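Local coordinates for periplasmic oligopeptide-binding protein (Burkholderia pseudomallei, PDB 3ZS6), which binds peptides in the periplasm and probably delivers them to an ABC transport system for uptake into the cell, at residues 392-395 with 401-404; 353-358 with 363-368; 418-423 with 467-472; 270-275 with 341-346; 367-372 with 378-383. All blocks are in the same frame, centred on the assembly; numbering follows the deposited sequence. Where two conformers were deposited one is given.

Contact 1: 392-395 with 401-404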
# COMPACT_ATOMS: atom_id res chain seq x y z
N LYS A 392 9.78 -1.61 -10.03
CA LYS A 392 10.27 -0.84 -11.17
C LYS A 392 9.80 -1.44 -12.48
O LYS A 392 9.36 -0.72 -13.39
CB LYS A 392 11.80 -0.75 -11.14
CG LYS A 392 12.35 0.04 -9.97
CD LYS A 392 13.87 0.12 -10.00
CE LYS A 392 14.41 0.89 -8.80
NZ LYS A 392 15.90 1.01 -8.84
N GLN A 393 9.89 -2.76 -12.60
CA GLN A 393 9.46 -3.41 -13.83
C GLN A 393 7.98 -3.16 -14.14
O GLN A 393 7.62 -2.95 -15.30
CB GLN A 393 9.77 -4.91 -13.81
CG GLN A 393 11.24 -5.22 -14.04
CD GLN A 393 11.54 -6.70 -13.96
OE1 GLN A 393 10.76 -7.47 -13.41
NE2 GLN A 393 12.67 -7.11 -14.53
N ARG A 394 7.13 -3.19 -13.12
CA ARG A 394 5.71 -2.92 -13.31
C ARG A 394 5.48 -1.47 -13.78
O ARG A 394 4.72 -1.23 -14.72
CB ARG A 394 4.90 -3.25 -12.05
CG ARG A 394 4.88 -4.74 -11.70
CD ARG A 394 4.04 -5.07 -10.46
NE ARG A 394 4.23 -4.12 -9.36
CZ ARG A 394 4.15 -4.42 -8.06
NH1 ARG A 394 3.92 -5.68 -7.67
NH2 ARG A 394 4.32 -3.46 -7.14
N HIS A 395 6.15 -0.51 -13.14
CA HIS A 395 6.06 0.88 -13.58
C HIS A 395 6.45 1.04 -15.04
O HIS A 395 5.84 1.81 -15.78
CB HIS A 395 6.94 1.81 -12.71
CG HIS A 395 6.31 2.22 -11.42
ND1 HIS A 395 5.16 2.97 -11.36
CD2 HIS A 395 6.67 1.99 -10.13
CE1 HIS A 395 4.83 3.19 -10.09
NE2 HIS A 395 5.74 2.60 -9.33
N ILE A 401 2.66 -10.41 -17.03
CA ILE A 401 1.78 -10.74 -15.93
C ILE A 401 2.67 -10.71 -14.70
O ILE A 401 3.77 -11.27 -14.72
CB ILE A 401 1.18 -12.15 -16.08
CG1 ILE A 401 0.49 -12.29 -17.44
CG2 ILE A 401 0.22 -12.43 -14.94
CD1 ILE A 401 -0.17 -13.65 -17.67
N ALA A 402 2.22 -10.04 -13.64
CA ALA A 402 3.08 -9.86 -12.47
C ALA A 402 2.30 -9.93 -11.16
O ALA A 402 1.16 -9.48 -11.08
CB ALA A 402 3.85 -8.54 -12.57
N ARG A 403 2.92 -10.52 -10.15
CA ARG A 403 2.37 -10.53 -8.80
C ARG A 403 2.25 -9.06 -8.33
O ARG A 403 3.20 -8.27 -8.45
CB ARG A 403 3.27 -11.33 -7.86
CG ARG A 403 2.54 -11.92 -6.63
CD ARG A 403 2.06 -10.81 -5.70
NE ARG A 403 3.18 -10.08 -5.12
CZ ARG A 403 3.07 -9.03 -4.30
NH1 ARG A 403 1.88 -8.57 -3.96
NH2 ARG A 403 4.17 -8.45 -3.82
N ASP A 404 1.07 -8.70 -7.83
CA ASP A 404 0.86 -7.35 -7.31
C ASP A 404 -0.08 -7.41 -6.11
O ASP A 404 -0.50 -8.50 -5.71
CB ASP A 404 0.28 -6.43 -8.39
CG ASP A 404 0.70 -4.96 -8.23
OD1 ASP A 404 0.82 -4.49 -7.08
OD2 ASP A 404 0.91 -4.29 -9.25
O HOH W 1 2.86 -4.94 -5.03
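Arg394, near the end of helix 387-395, meets strand 401-407 from CG to the guanidinium. It first lays its CG against the methyl of Ala402, with Arg394 CG and Ala402 CB 4.0 Å apart. The chain then bends about its CG-CD bond (chi3 -42°), which lays the guanidinium over the carboxylate of Asp404. The two flat groups are stacked, their planes 6° apart. Asp404 OD2 sits over one face, 3.3 Å from Arg394 NE, so this salt bridge works by charge and not by a pointing N-H. One N-H of Arg394 NH1 goes to Arg403 O, at 2.8 Å. That oxygen lies at the guanidinium edge, in plane, and receives the donor on a lone pair, although the bond is bent (139°). Water 1 accepts from Arg394 NH1 at 2.9 Å and probably links it to Asp404 OD1. His395, the last residue of the helix, hydrogen-bonds Glu24 through NE2. Arg403 sends its own guanidinium to the backbone of the bound peptide in a salt bridge. Arg394 and Asp404 each pack on an apolar side chain of the peptide. The stacked ion pair thus forms part of the peptide-binding site of this solute-binding protein.

Contact 2: 353-358 with 363-368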
# COMPACT_ATOMS: atom_id res chain seq x y z
N LEU A 353 5.41 -14.86 -16.27
CA LEU A 353 4.76 -14.48 -15.01
C LEU A 353 5.82 -14.14 -13.97
O LEU A 353 6.53 -15.02 -13.46
CB LEU A 353 3.84 -15.61 -14.52
CG LEU A 353 3.21 -15.53 -13.12
CD1 LEU A 353 2.48 -14.22 -12.90
CD2 LEU A 353 2.25 -16.71 -12.90
N THR A 354 5.95 -12.87 -13.65
CA THR A 354 6.99 -12.43 -12.74
C THR A 354 6.44 -12.17 -11.33
O THR A 354 5.39 -11.54 -11.18
CB THR A 354 7.67 -11.16 -13.27
OG1 THR A 354 8.09 -11.38 -14.63
CG2 THR A 354 8.88 -10.79 -12.42
N TYR A 355 7.15 -12.64 -10.31
CA TYR A 355 6.77 -12.37 -8.92
C TYR A 355 8.01 -12.10 -8.08
O TYR A 355 9.12 -12.45 -8.48
CB TYR A 355 5.99 -13.55 -8.33
CG TYR A 355 6.82 -14.80 -8.18
CD1 TYR A 355 6.93 -15.70 -9.23
CD2 TYR A 355 7.49 -15.07 -7.00
CE1 TYR A 355 7.70 -16.85 -9.10
CE2 TYR A 355 8.26 -16.23 -6.86
CZ TYR A 355 8.36 -17.11 -7.92
OH TYR A 355 9.13 -18.25 -7.79
N ASN A 356 7.82 -11.48 -6.92
CA ASN A 356 8.96 -11.24 -6.03
C ASN A 356 9.22 -12.45 -5.16
O ASN A 356 8.30 -13.03 -4.59
CB ASN A 356 8.76 -9.98 -5.17
CG ASN A 356 7.51 -10.05 -4.32
OD1 ASN A 356 6.40 -10.09 -4.85
ND2 ASN A 356 7.68 -10.05 -3.00
N THR A 357 10.50 -12.84 -5.11
CA THR A 357 10.94 -14.04 -4.40
C THR A 357 10.29 -14.18 -3.03
O THR A 357 10.45 -13.30 -2.17
CB THR A 357 12.48 -14.04 -4.25
OG1 THR A 357 13.08 -13.79 -5.53
CG2 THR A 357 12.98 -15.37 -3.67
N ASN A 358 9.56 -15.28 -2.85
CA ASN A 358 8.80 -15.58 -1.63
C ASN A 358 8.03 -16.89 -1.81
O ASN A 358 7.57 -17.19 -2.90
CB ASN A 358 7.83 -14.45 -1.30
CG ASN A 358 6.93 -14.78 -0.13
OD1 ASN A 358 7.32 -14.66 1.02
ND2 ASN A 358 5.72 -15.22 -0.43
N LYS A 363 4.05 -20.30 -4.75
CA LYS A 363 2.95 -21.27 -4.73
C LYS A 363 1.75 -20.77 -5.52
O LYS A 363 1.15 -21.52 -6.30
CB LYS A 363 2.52 -21.57 -3.29
CG LYS A 363 3.42 -22.56 -2.53
CD LYS A 363 2.93 -22.78 -1.09
CE LYS A 363 3.80 -23.79 -0.35
NZ LYS A 363 3.26 -24.11 1.01
N VAL A 364 1.38 -19.51 -5.31
CA VAL A 364 0.27 -18.93 -6.04
C VAL A 364 0.55 -18.91 -7.55
O VAL A 364 -0.31 -19.24 -8.36
CB VAL A 364 -0.05 -17.50 -5.53
CG1 VAL A 364 -1.22 -16.91 -6.31
CG2 VAL A 364 -0.39 -17.54 -4.04
N ALA A 365 1.78 -18.55 -7.91
CA ALA A 365 2.18 -18.49 -9.32
C ALA A 365 2.15 -19.87 -10.00
O ALA A 365 1.69 -20.00 -11.14
CB ALA A 365 3.55 -17.85 -9.45
N LEU A 366 2.67 -20.88 -9.31
CA LEU A 366 2.63 -22.25 -9.83
C LEU A 366 1.19 -22.69 -10.07
O LEU A 366 0.88 -23.39 -11.05
CB LEU A 366 3.34 -23.22 -8.87
CG LEU A 366 4.87 -23.19 -8.94
CD1 LEU A 366 5.52 -23.86 -7.72
CD2 LEU A 366 5.36 -23.82 -10.24
N PHE A 367 0.30 -22.29 -9.16
CA PHE A 367 -1.11 -22.61 -9.31
C PHE A 367 -1.71 -21.95 -10.55
O PHE A 367 -2.36 -22.61 -11.36
CB PHE A 367 -1.90 -22.19 -8.06
CG PHE A 367 -3.37 -22.49 -8.15
CD1 PHE A 367 -3.83 -23.80 -8.12
CD2 PHE A 367 -4.30 -21.46 -8.27
CE1 PHE A 367 -5.18 -24.08 -8.21
CE2 PHE A 367 -5.66 -21.74 -8.35
CZ PHE A 367 -6.10 -23.05 -8.32
N ALA A 368 -1.49 -20.64 -10.70
CA ALA A 368 -1.97 -19.92 -11.88
C ALA A 368 -1.46 -20.54 -13.18
O ALA A 368 -2.22 -20.75 -14.12
CB ALA A 368 -1.59 -18.44 -11.80
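Leu353 and Tyr355 of strand 350-356 both press on Ala365 of helix 359-376, and apolar packing is the whole of the contact. Two residues apart on the strand, they point to the same side, while Thr354 between them points away. The leucine contributes one branch. With its CG anti to the backbone N (chi1 171°), Leu353 CD2 comes 3.9 Å from Ala365 CB. Leu353 CD2 also lies 3.8 Å from Ala365 O and reaches on to the next turn, 4.4 Å from Ala368 CB. It therefore spans two small residues three positions apart on one side of the helix. The tyrosine uses its ring. Tyr355 CD1 approaches Ala365 CB obliquely at 4.0 Å, so the one alanine methyl meets both strand side chains. No hydrogen bond joins the two segments. The polar interactions are made within the helix or with other parts of the fold: Phe367 N bonds Lys363 O in the helix, and Thr354 OG1 bonds Glu383 on the adjacent strand. Strand and helix run nearly antiparallel, at 167°, with their axes 9.6 Å apart. They are the first two elements of a beta-alpha-beta unit completed by strand 379-385. Strand 350-356 lies between 379-385 and 401-407 in the sheet. Leu382 packs on Leu353 and Ala365, and Tyr264 of strand 260-266 touches Ala365 and Ala368.

Contact 3: 418-423 with 467-472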
# COMPACT_ATOMS: atom_id res chain seq x y z
N ASP A 418 -6.99 4.63 -7.28
CA ASP A 418 -5.63 5.04 -7.66
C ASP A 418 -4.95 4.01 -8.57
O ASP A 418 -3.96 4.31 -9.23
CB ASP A 418 -4.75 5.29 -6.43
CG ASP A 418 -5.02 6.65 -5.78
OD1 ASP A 418 -5.48 7.56 -6.50
OD2 ASP A 418 -4.76 6.80 -4.57
N LEU A 419 -5.49 2.79 -8.60
CA LEU A 419 -4.92 1.73 -9.44
C LEU A 419 -5.41 1.76 -10.89
O LEU A 419 -4.79 1.15 -11.77
CB LEU A 419 -5.25 0.36 -8.87
CG LEU A 419 -4.74 0.07 -7.46
CD1 LEU A 419 -5.24 -1.30 -6.99
CD2 LEU A 419 -3.21 0.16 -7.41
N ILE A 420 -6.52 2.45 -11.14
CA ILE A 420 -7.16 2.36 -12.45
C ILE A 420 -7.54 3.70 -13.09
O ILE A 420 -7.95 3.72 -14.25
CB ILE A 420 -8.42 1.46 -12.39
CG1 ILE A 420 -9.31 1.87 -11.21
CG2 ILE A 420 -8.03 -0.01 -12.27
CD1 ILE A 420 -10.71 1.27 -11.25
N ARG A 421 -7.40 4.80 -12.35
CA ARG A 421 -7.66 6.13 -12.91
C ARG A 421 -6.64 6.48 -13.98
O ARG A 421 -5.45 6.24 -13.80
CB ARG A 421 -7.60 7.22 -11.81
CG ARG A 421 -8.84 7.31 -10.94
CD ARG A 421 -8.79 8.54 -10.03
NE ARG A 421 -7.56 8.60 -9.24
CZ ARG A 421 -6.48 9.30 -9.57
NH1 ARG A 421 -6.47 10.03 -10.69
NH2 ARG A 421 -5.41 9.29 -8.79
N CYS A 422 -7.11 7.04 -15.10
CA CYS A 422 -6.23 7.47 -16.18
C CYS A 422 -5.10 8.33 -15.64
O CYS A 422 -5.34 9.32 -14.95
CB CYS A 422 -7.00 8.29 -17.22
SG CYS A 422 -8.30 7.43 -18.12
N GLY A 423 -3.86 7.97 -15.97
CA GLY A 423 -2.74 8.83 -15.61
C GLY A 423 -2.27 8.80 -14.16
O GLY A 423 -1.30 9.48 -13.82
N TYR A 467 -11.69 -6.04 -16.86
CA TYR A 467 -10.60 -6.90 -16.35
C TYR A 467 -9.21 -6.33 -16.62
O TYR A 467 -8.34 -7.02 -17.16
CB TYR A 467 -10.75 -8.33 -16.90
CG TYR A 467 -12.08 -8.91 -16.52
CD1 TYR A 467 -12.25 -9.52 -15.29
CD2 TYR A 467 -13.19 -8.76 -17.34
CE1 TYR A 467 -13.47 -10.01 -14.90
CE2 TYR A 467 -14.42 -9.26 -16.97
CZ TYR A 467 -14.55 -9.89 -15.74
OH TYR A 467 -15.77 -10.39 -15.34
N PRO A 468 -8.98 -5.07 -16.22
CA PRO A 468 -7.68 -4.43 -16.39
C PRO A 468 -6.57 -5.15 -15.61
O PRO A 468 -5.40 -5.04 -15.99
CB PRO A 468 -7.90 -3.01 -15.84
CG PRO A 468 -9.11 -3.13 -14.93
CD PRO A 468 -9.97 -4.17 -15.61
N MET A 469 -6.94 -5.85 -14.54
CA MET A 469 -6.02 -6.73 -13.82
C MET A 469 -6.80 -7.94 -13.33
O MET A 469 -7.99 -8.06 -13.61
CB MET A 469 -5.35 -6.00 -12.64
CG MET A 469 -6.33 -5.35 -11.66
SD MET A 469 -6.66 -3.60 -12.02
CE MET A 469 -5.16 -2.83 -11.39
N VAL A 470 -6.15 -8.84 -12.59
CA VAL A 470 -6.82 -10.06 -12.14
C VAL A 470 -6.80 -10.20 -10.62
O VAL A 470 -5.85 -10.76 -10.06
CB VAL A 470 -6.17 -11.32 -12.75
CG1 VAL A 470 -6.92 -12.57 -12.30
CG2 VAL A 470 -6.11 -11.22 -14.28
N PRO A 471 -7.85 -9.70 -9.96
CA PRO A 471 -7.96 -9.86 -8.51
C PRO A 471 -8.06 -11.33 -8.13
O PRO A 471 -8.74 -12.08 -8.83
CB PRO A 471 -9.28 -9.15 -8.19
CG PRO A 471 -9.41 -8.12 -9.29
CD PRO A 471 -8.90 -8.83 -10.51
N LEU A 472 -7.40 -11.71 -7.04
CA LEU A 472 -7.38 -13.10 -6.60
C LEU A 472 -8.06 -13.30 -5.25
O LEU A 472 -8.95 -14.14 -5.12
CB LEU A 472 -5.94 -13.64 -6.55
CG LEU A 472 -5.23 -13.75 -7.90
CD1 LEU A 472 -3.80 -14.24 -7.73
CD2 LEU A 472 -6.03 -14.67 -8.84
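Asp418 OD1 takes the shortest polar bond here, from Arg421 NH2 at 2.9 Å, just beside the place where Leu419 and Ile420 touch Met469. The bond is nearly straight (173°). It lies in the plane of the guanidinium, and the donor comes almost along the C-O direction of the carboxylate. This salt bridge closes the turn 418-421 on itself, and Glu106 gives Arg421 a second acidic partner. Between its ends, Leu419 and Ile420 face segment 467-472. Met469 supplies most of the other side. Its chain bends twice, at chi2 (-94°) and chi3 (-77°), and this brings both the sulfur and the terminal methyl to the turn. Met469 SD lies 3.9 Å from Ile420 CG2. Met469 CE goes to the leucine, 4.1 Å from Leu419 CB and 4.0 Å from Leu419 O. The Ile420 and Met469 side chains cross at about a right angle. Ile420 CG2 also meets the ring of Pro468, 4.2 Å from Pro468 CG, so this one methyl touches both residues. Tyr263 of strand 260-266 packs against both Leu419 and Met469. Farther along the loop, a disulfide ties Cys422 to Cys432. The contact sets the loop after helix 414-417 against the segment leading into strand 470-480. No hydrogen bond or salt bridge crosses between the segments. All four touching residues are buried, and the association rests on van der Waals and hydrophobic packing, while the charged pair probably helps to hold the shape of the loop.

Contact 4: 270-275 with 341-346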
# COMPACT_ATOMS: atom_id res chain seq x y z
N ASP A 270 0.25 -4.74 -23.79
CA ASP A 270 0.70 -5.96 -24.44
C ASP A 270 -0.18 -6.23 -25.65
O ASP A 270 -1.39 -6.01 -25.59
CB ASP A 270 0.68 -7.15 -23.48
CG ASP A 270 1.10 -8.46 -24.15
OD1 ASP A 270 0.23 -9.14 -24.73
OD2 ASP A 270 2.30 -8.83 -24.06
N PRO A 271 0.42 -6.71 -26.75
CA PRO A 271 -0.30 -6.97 -28.00
C PRO A 271 -1.46 -7.96 -27.84
O PRO A 271 -2.42 -7.87 -28.59
CB PRO A 271 0.79 -7.56 -28.91
CG PRO A 271 2.06 -6.97 -28.38
CD PRO A 271 1.87 -6.92 -26.89
N ALA A 272 -1.38 -8.87 -26.88
CA ALA A 272 -2.50 -9.77 -26.60
C ALA A 272 -3.33 -9.30 -25.39
O ALA A 272 -4.56 -9.33 -25.42
CB ALA A 272 -1.99 -11.19 -26.37
N LEU A 273 -2.65 -8.85 -24.34
CA LEU A 273 -3.33 -8.45 -23.12
C LEU A 273 -4.10 -7.14 -23.29
O LEU A 273 -4.95 -6.79 -22.47
CB LEU A 273 -2.35 -8.36 -21.94
CG LEU A 273 -1.64 -9.67 -21.56
CD1 LEU A 273 -0.58 -9.42 -20.50
CD2 LEU A 273 -2.63 -10.75 -21.11
N LYS A 274 -3.82 -6.42 -24.38
CA LYS A 274 -4.58 -5.22 -24.69
C LYS A 274 -6.02 -5.56 -25.04
O LYS A 274 -6.89 -4.69 -25.03
CB LYS A 274 -3.93 -4.45 -25.85
CG LYS A 274 -4.04 -5.15 -27.20
CD LYS A 274 -3.51 -4.24 -28.31
CE LYS A 274 -3.74 -4.85 -29.69
NZ LYS A 274 -3.38 -3.89 -30.78
N ASP A 275 -6.28 -6.83 -25.36
CA ASP A 275 -7.64 -7.25 -25.71
C ASP A 275 -8.38 -7.73 -24.46
O ASP A 275 -8.01 -8.72 -23.84
CB ASP A 275 -7.60 -8.36 -26.77
CG ASP A 275 -8.99 -8.72 -27.30
OD1 ASP A 275 -9.97 -8.65 -26.52
OD2 ASP A 275 -9.11 -9.08 -28.49
N ALA A 341 -10.89 -13.60 -29.81
CA ALA A 341 -9.81 -12.61 -29.83
C ALA A 341 -8.70 -12.97 -30.81
O ALA A 341 -7.72 -12.23 -30.93
CB ALA A 341 -9.23 -12.43 -28.43
N GLY A 342 -8.85 -14.09 -31.50
CA GLY A 342 -7.86 -14.51 -32.48
C GLY A 342 -6.70 -15.28 -31.88
O GLY A 342 -5.63 -15.38 -32.48
N HIS A 343 -6.90 -15.82 -30.68
CA HIS A 343 -5.89 -16.65 -30.03
C HIS A 343 -6.41 -18.04 -29.69
O HIS A 343 -6.24 -18.52 -28.57
CB HIS A 343 -5.35 -15.96 -28.78
CG HIS A 343 -4.51 -14.77 -29.08
ND1 HIS A 343 -3.26 -14.86 -29.66
CD2 HIS A 343 -4.75 -13.44 -28.93
CE1 HIS A 343 -2.76 -13.65 -29.84
NE2 HIS A 343 -3.65 -12.77 -29.40
N GLY A 344 -7.05 -18.67 -30.67
CA GLY A 344 -7.46 -20.05 -30.55
C GLY A 344 -6.27 -20.98 -30.69
O GLY A 344 -5.12 -20.57 -30.59
N ASP A 345 -6.56 -22.26 -30.92
CA ASP A 345 -5.51 -23.26 -31.06
C ASP A 345 -4.52 -22.93 -32.18
O ASP A 345 -3.39 -23.42 -32.18
CB ASP A 345 -6.13 -24.64 -31.25
CG ASP A 345 -6.82 -25.14 -30.00
OD1 ASP A 345 -6.41 -24.72 -28.89
OD2 ASP A 345 -7.77 -25.95 -30.11
N ALA A 346 -4.95 -22.10 -33.12
CA ALA A 346 -4.08 -21.72 -34.23
C ALA A 346 -3.02 -20.68 -33.82
O ALA A 346 -2.04 -20.47 -34.54
CB ALA A 346 -4.90 -21.22 -35.41
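Asp275 and Ala341 meet through a carboxylate oxygen and a methyl group, with Asp275 OD2 3.4 Å from Ala341 CB. The aspartate side chain extends anti to its own backbone N (chi1 -173°), and that carries the carboxylate across to Ala341. Asp275 CG is 3.9 Å from Ala341 CB. This is a van der Waals contact, since a methyl offers no polar hydrogen. The polar work of Asp275 is done in its own neighbourhood. It is the N-cap of helix 276-285, its side chain capping a backbone N just beyond the segment, and OD2 forms a salt bridge with Arg277. Arg277 and Val278 also touch Ala341. Ala341 stands at the C-terminal end of helix 327-340, where Gly342, with positive phi, completes a Schellman motif. The contact thus brings the capped start of one helix to the terminated end of another. Ala272 makes the second touch. Ala272 CB lies 3.8 Å from His343 NE2, approaching the imidazole obliquely. His343 ND1 is engaged with Asn347 O, which helps to fix how the ring is turned. Leu349 touches both Ala272 and His343, and Val278 also packs on the histidine. Ala272 is positioned by a type I beta turn running to Asp275. Ahead of it, Asp270 OD1 accepts two backbone N-H groups in an Asx turn and Asx motif. Ala272 N reaches Asp270 OD1 at 2.7 Å from above the carboxylate plane, and Leu273 N at 2.9 Å from its anti side. The other oxygen of Asp270 bonds Gln400.

Contact 5: 367-372 with 378-383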
# COMPACT_ATOMS: atom_id res chain seq x y z
N PHE A 367 0.30 -22.29 -9.16
CA PHE A 367 -1.11 -22.61 -9.31
C PHE A 367 -1.71 -21.95 -10.55
O PHE A 367 -2.36 -22.61 -11.36
CB PHE A 367 -1.90 -22.19 -8.06
CG PHE A 367 -3.37 -22.49 -8.15
CD1 PHE A 367 -3.83 -23.80 -8.12
CD2 PHE A 367 -4.30 -21.46 -8.27
CE1 PHE A 367 -5.18 -24.08 -8.21
CE2 PHE A 367 -5.66 -21.74 -8.35
CZ PHE A 367 -6.10 -23.05 -8.32
N ALA A 368 -1.49 -20.64 -10.70
CA ALA A 368 -1.97 -19.92 -11.88
C ALA A 368 -1.46 -20.54 -13.18
O ALA A 368 -2.22 -20.75 -14.12
CB ALA A 368 -1.59 -18.44 -11.80
N ALA A 369 -0.16 -20.80 -13.22
CA ALA A 369 0.44 -21.42 -14.40
C ALA A 369 -0.27 -22.73 -14.78
O ALA A 369 -0.61 -22.94 -15.94
CB ALA A 369 1.93 -21.65 -14.17
N SER A 370 -0.49 -23.61 -13.80
CA SER A 370 -1.08 -24.91 -14.10
C SER A 370 -2.54 -24.74 -14.52
O SER A 370 -3.02 -25.40 -15.44
CB SER A 370 -0.96 -25.87 -12.91
OG SER A 370 -1.97 -25.63 -11.94
N GLU A 371 -3.23 -23.85 -13.84
CA GLU A 371 -4.61 -23.52 -14.17
C GLU A 371 -4.72 -23.07 -15.63
O GLU A 371 -5.55 -23.58 -16.40
CB GLU A 371 -5.09 -22.42 -13.23
CG GLU A 371 -6.58 -22.41 -12.96
CD GLU A 371 -7.01 -23.41 -11.90
OE1 GLU A 371 -6.47 -24.53 -11.85
OE2 GLU A 371 -7.91 -23.06 -11.11
N TRP A 372 -3.87 -22.13 -16.02
CA TRP A 372 -3.88 -21.59 -17.38
C TRP A 372 -3.46 -22.63 -18.42
O TRP A 372 -4.01 -22.68 -19.52
CB TRP A 372 -2.98 -20.35 -17.47
CG TRP A 372 -3.59 -19.13 -16.83
CD1 TRP A 372 -4.91 -18.85 -16.71
CD2 TRP A 372 -2.88 -18.05 -16.21
NE1 TRP A 372 -5.08 -17.66 -16.06
CE2 TRP A 372 -3.86 -17.14 -15.74
CE3 TRP A 372 -1.53 -17.75 -16.01
CZ2 TRP A 372 -3.52 -15.96 -15.08
CZ3 TRP A 372 -1.20 -16.58 -15.36
CH2 TRP A 372 -2.19 -15.70 -14.90
N VAL A 378 -2.70 -22.05 -22.22
CA VAL A 378 -1.87 -20.85 -22.17
C VAL A 378 -0.62 -21.12 -21.33
O VAL A 378 -0.72 -21.66 -20.23
CB VAL A 378 -2.64 -19.65 -21.57
CG1 VAL A 378 -1.70 -18.52 -21.22
CG2 VAL A 378 -3.71 -19.18 -22.55
N THR A 379 0.54 -20.74 -21.85
CA THR A 379 1.79 -21.01 -21.14
C THR A 379 2.30 -19.78 -20.40
O THR A 379 2.55 -18.73 -21.00
CB THR A 379 2.88 -21.50 -22.12
OG1 THR A 379 2.42 -22.65 -22.83
CG2 THR A 379 4.15 -21.86 -21.37
N ALA A 380 2.43 -19.90 -19.09
CA ALA A 380 3.01 -18.83 -18.28
C ALA A 380 4.33 -19.31 -17.67
O ALA A 380 4.33 -20.21 -16.83
CB ALA A 380 2.04 -18.39 -17.19
N LYS A 381 5.43 -18.70 -18.09
CA LYS A 381 6.75 -19.05 -17.57
C LYS A 381 7.06 -18.22 -16.32
O LYS A 381 6.99 -16.99 -16.35
CB LYS A 381 7.82 -18.84 -18.64
CG LYS A 381 7.59 -19.67 -19.91
CD LYS A 381 8.69 -19.47 -20.94
CE LYS A 381 8.51 -20.43 -22.12
NZ LYS A 381 9.46 -20.18 -23.25
N LEU A 382 7.43 -18.89 -15.24
CA LEU A 382 7.66 -18.22 -13.96
C LEU A 382 9.05 -17.60 -13.88
O LEU A 382 10.03 -18.17 -14.37
CB LEU A 382 7.46 -19.18 -12.79
CG LEU A 382 6.06 -19.22 -12.16
CD1 LEU A 382 5.01 -19.51 -13.21
CD2 LEU A 382 6.00 -20.24 -11.04
N GLU A 383 9.12 -16.44 -13.25
CA GLU A 383 10.37 -15.72 -13.08
C GLU A 383 10.28 -14.97 -11.75
O GLU A 383 9.28 -14.29 -11.48
CB GLU A 383 10.57 -14.77 -14.27
CG GLU A 383 11.49 -13.59 -14.03
CD GLU A 383 11.62 -12.70 -15.26
OE1 GLU A 383 12.23 -13.16 -16.25
OE2 GLU A 383 11.10 -11.56 -15.24
O HOH W 2 0.92 -21.95 -17.94
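Trp372 packs on Val378 and Ala380, at the beginning of strand 379-385, and its side chain can be followed outward from the helix. Trp372 CB touches the valine, 3.8 Å from Val378 O. CG stands beside the backbone N (chi1 -74°), and from there the indole extends toward Ala380. On its six-membered ring, Trp372 CE3 comes 3.8 Å from Ala380 CB. Trp372 CZ3 follows at 4.1 Å from Ala380 CB, which lies at the ring edge near its plane. One indole face has the carbonyl oxygen of Ala368 over its rim. NE1 bonds Leu282 O. The backbone of the tryptophan is held too: Val378 N donates to Trp372 O at 3.1 Å, from well above the carbonyl plane and not on a lone pair. One helical turn earlier, Ala369 CB packs 3.9 Å from Leu382 CD1 and also touches Ala380. Water 2 fills a bridging role between the backbones. This water 2 donates to Ala369 O at 2.7 Å and to Val378 O, and accepts from Ala380 N at 2.8 Å. These three bonds tie the helix to the strand where no direct bond does so. The axes of helix and strand are 7.5 Å apart and the directions nearly antiparallel, at 160°. The helix here is the second element of a beta-alpha-beta unit and the strand its third. Strand 379-385 pairs in parallel with 350-356, whose Phe351 packs on Val378. Tyr264 of strand 260-266 and Leu286 both touch Ala368 and Trp372.

Overall arrangement
Contacts 2 and 5 share helix 359-376 and join it to the two strands of one beta-alpha-beta unit; their centres are about 9 Å apart. Contact 1 lies on the next strand of the same sheet, its centre about 12 Å from contact 2's. Thr354 N and O pair with Ile401 O and Arg403 N, each at 2.9 Å, probably as hydrogen bonds. Ile401 CD1 packs on Trp372 CZ3 at 3.9 Å, joining contacts 1 and 5. Contact 3 reaches this sheet through strand 470-480, its centre about 12 Å from contact 1's. Contact 4 is more peripheral, its centre about 31 Å from the chain's and 20 Å from contact 1's. The bound peptide lies at contact 1, against Arg394, Arg403 and Asp404.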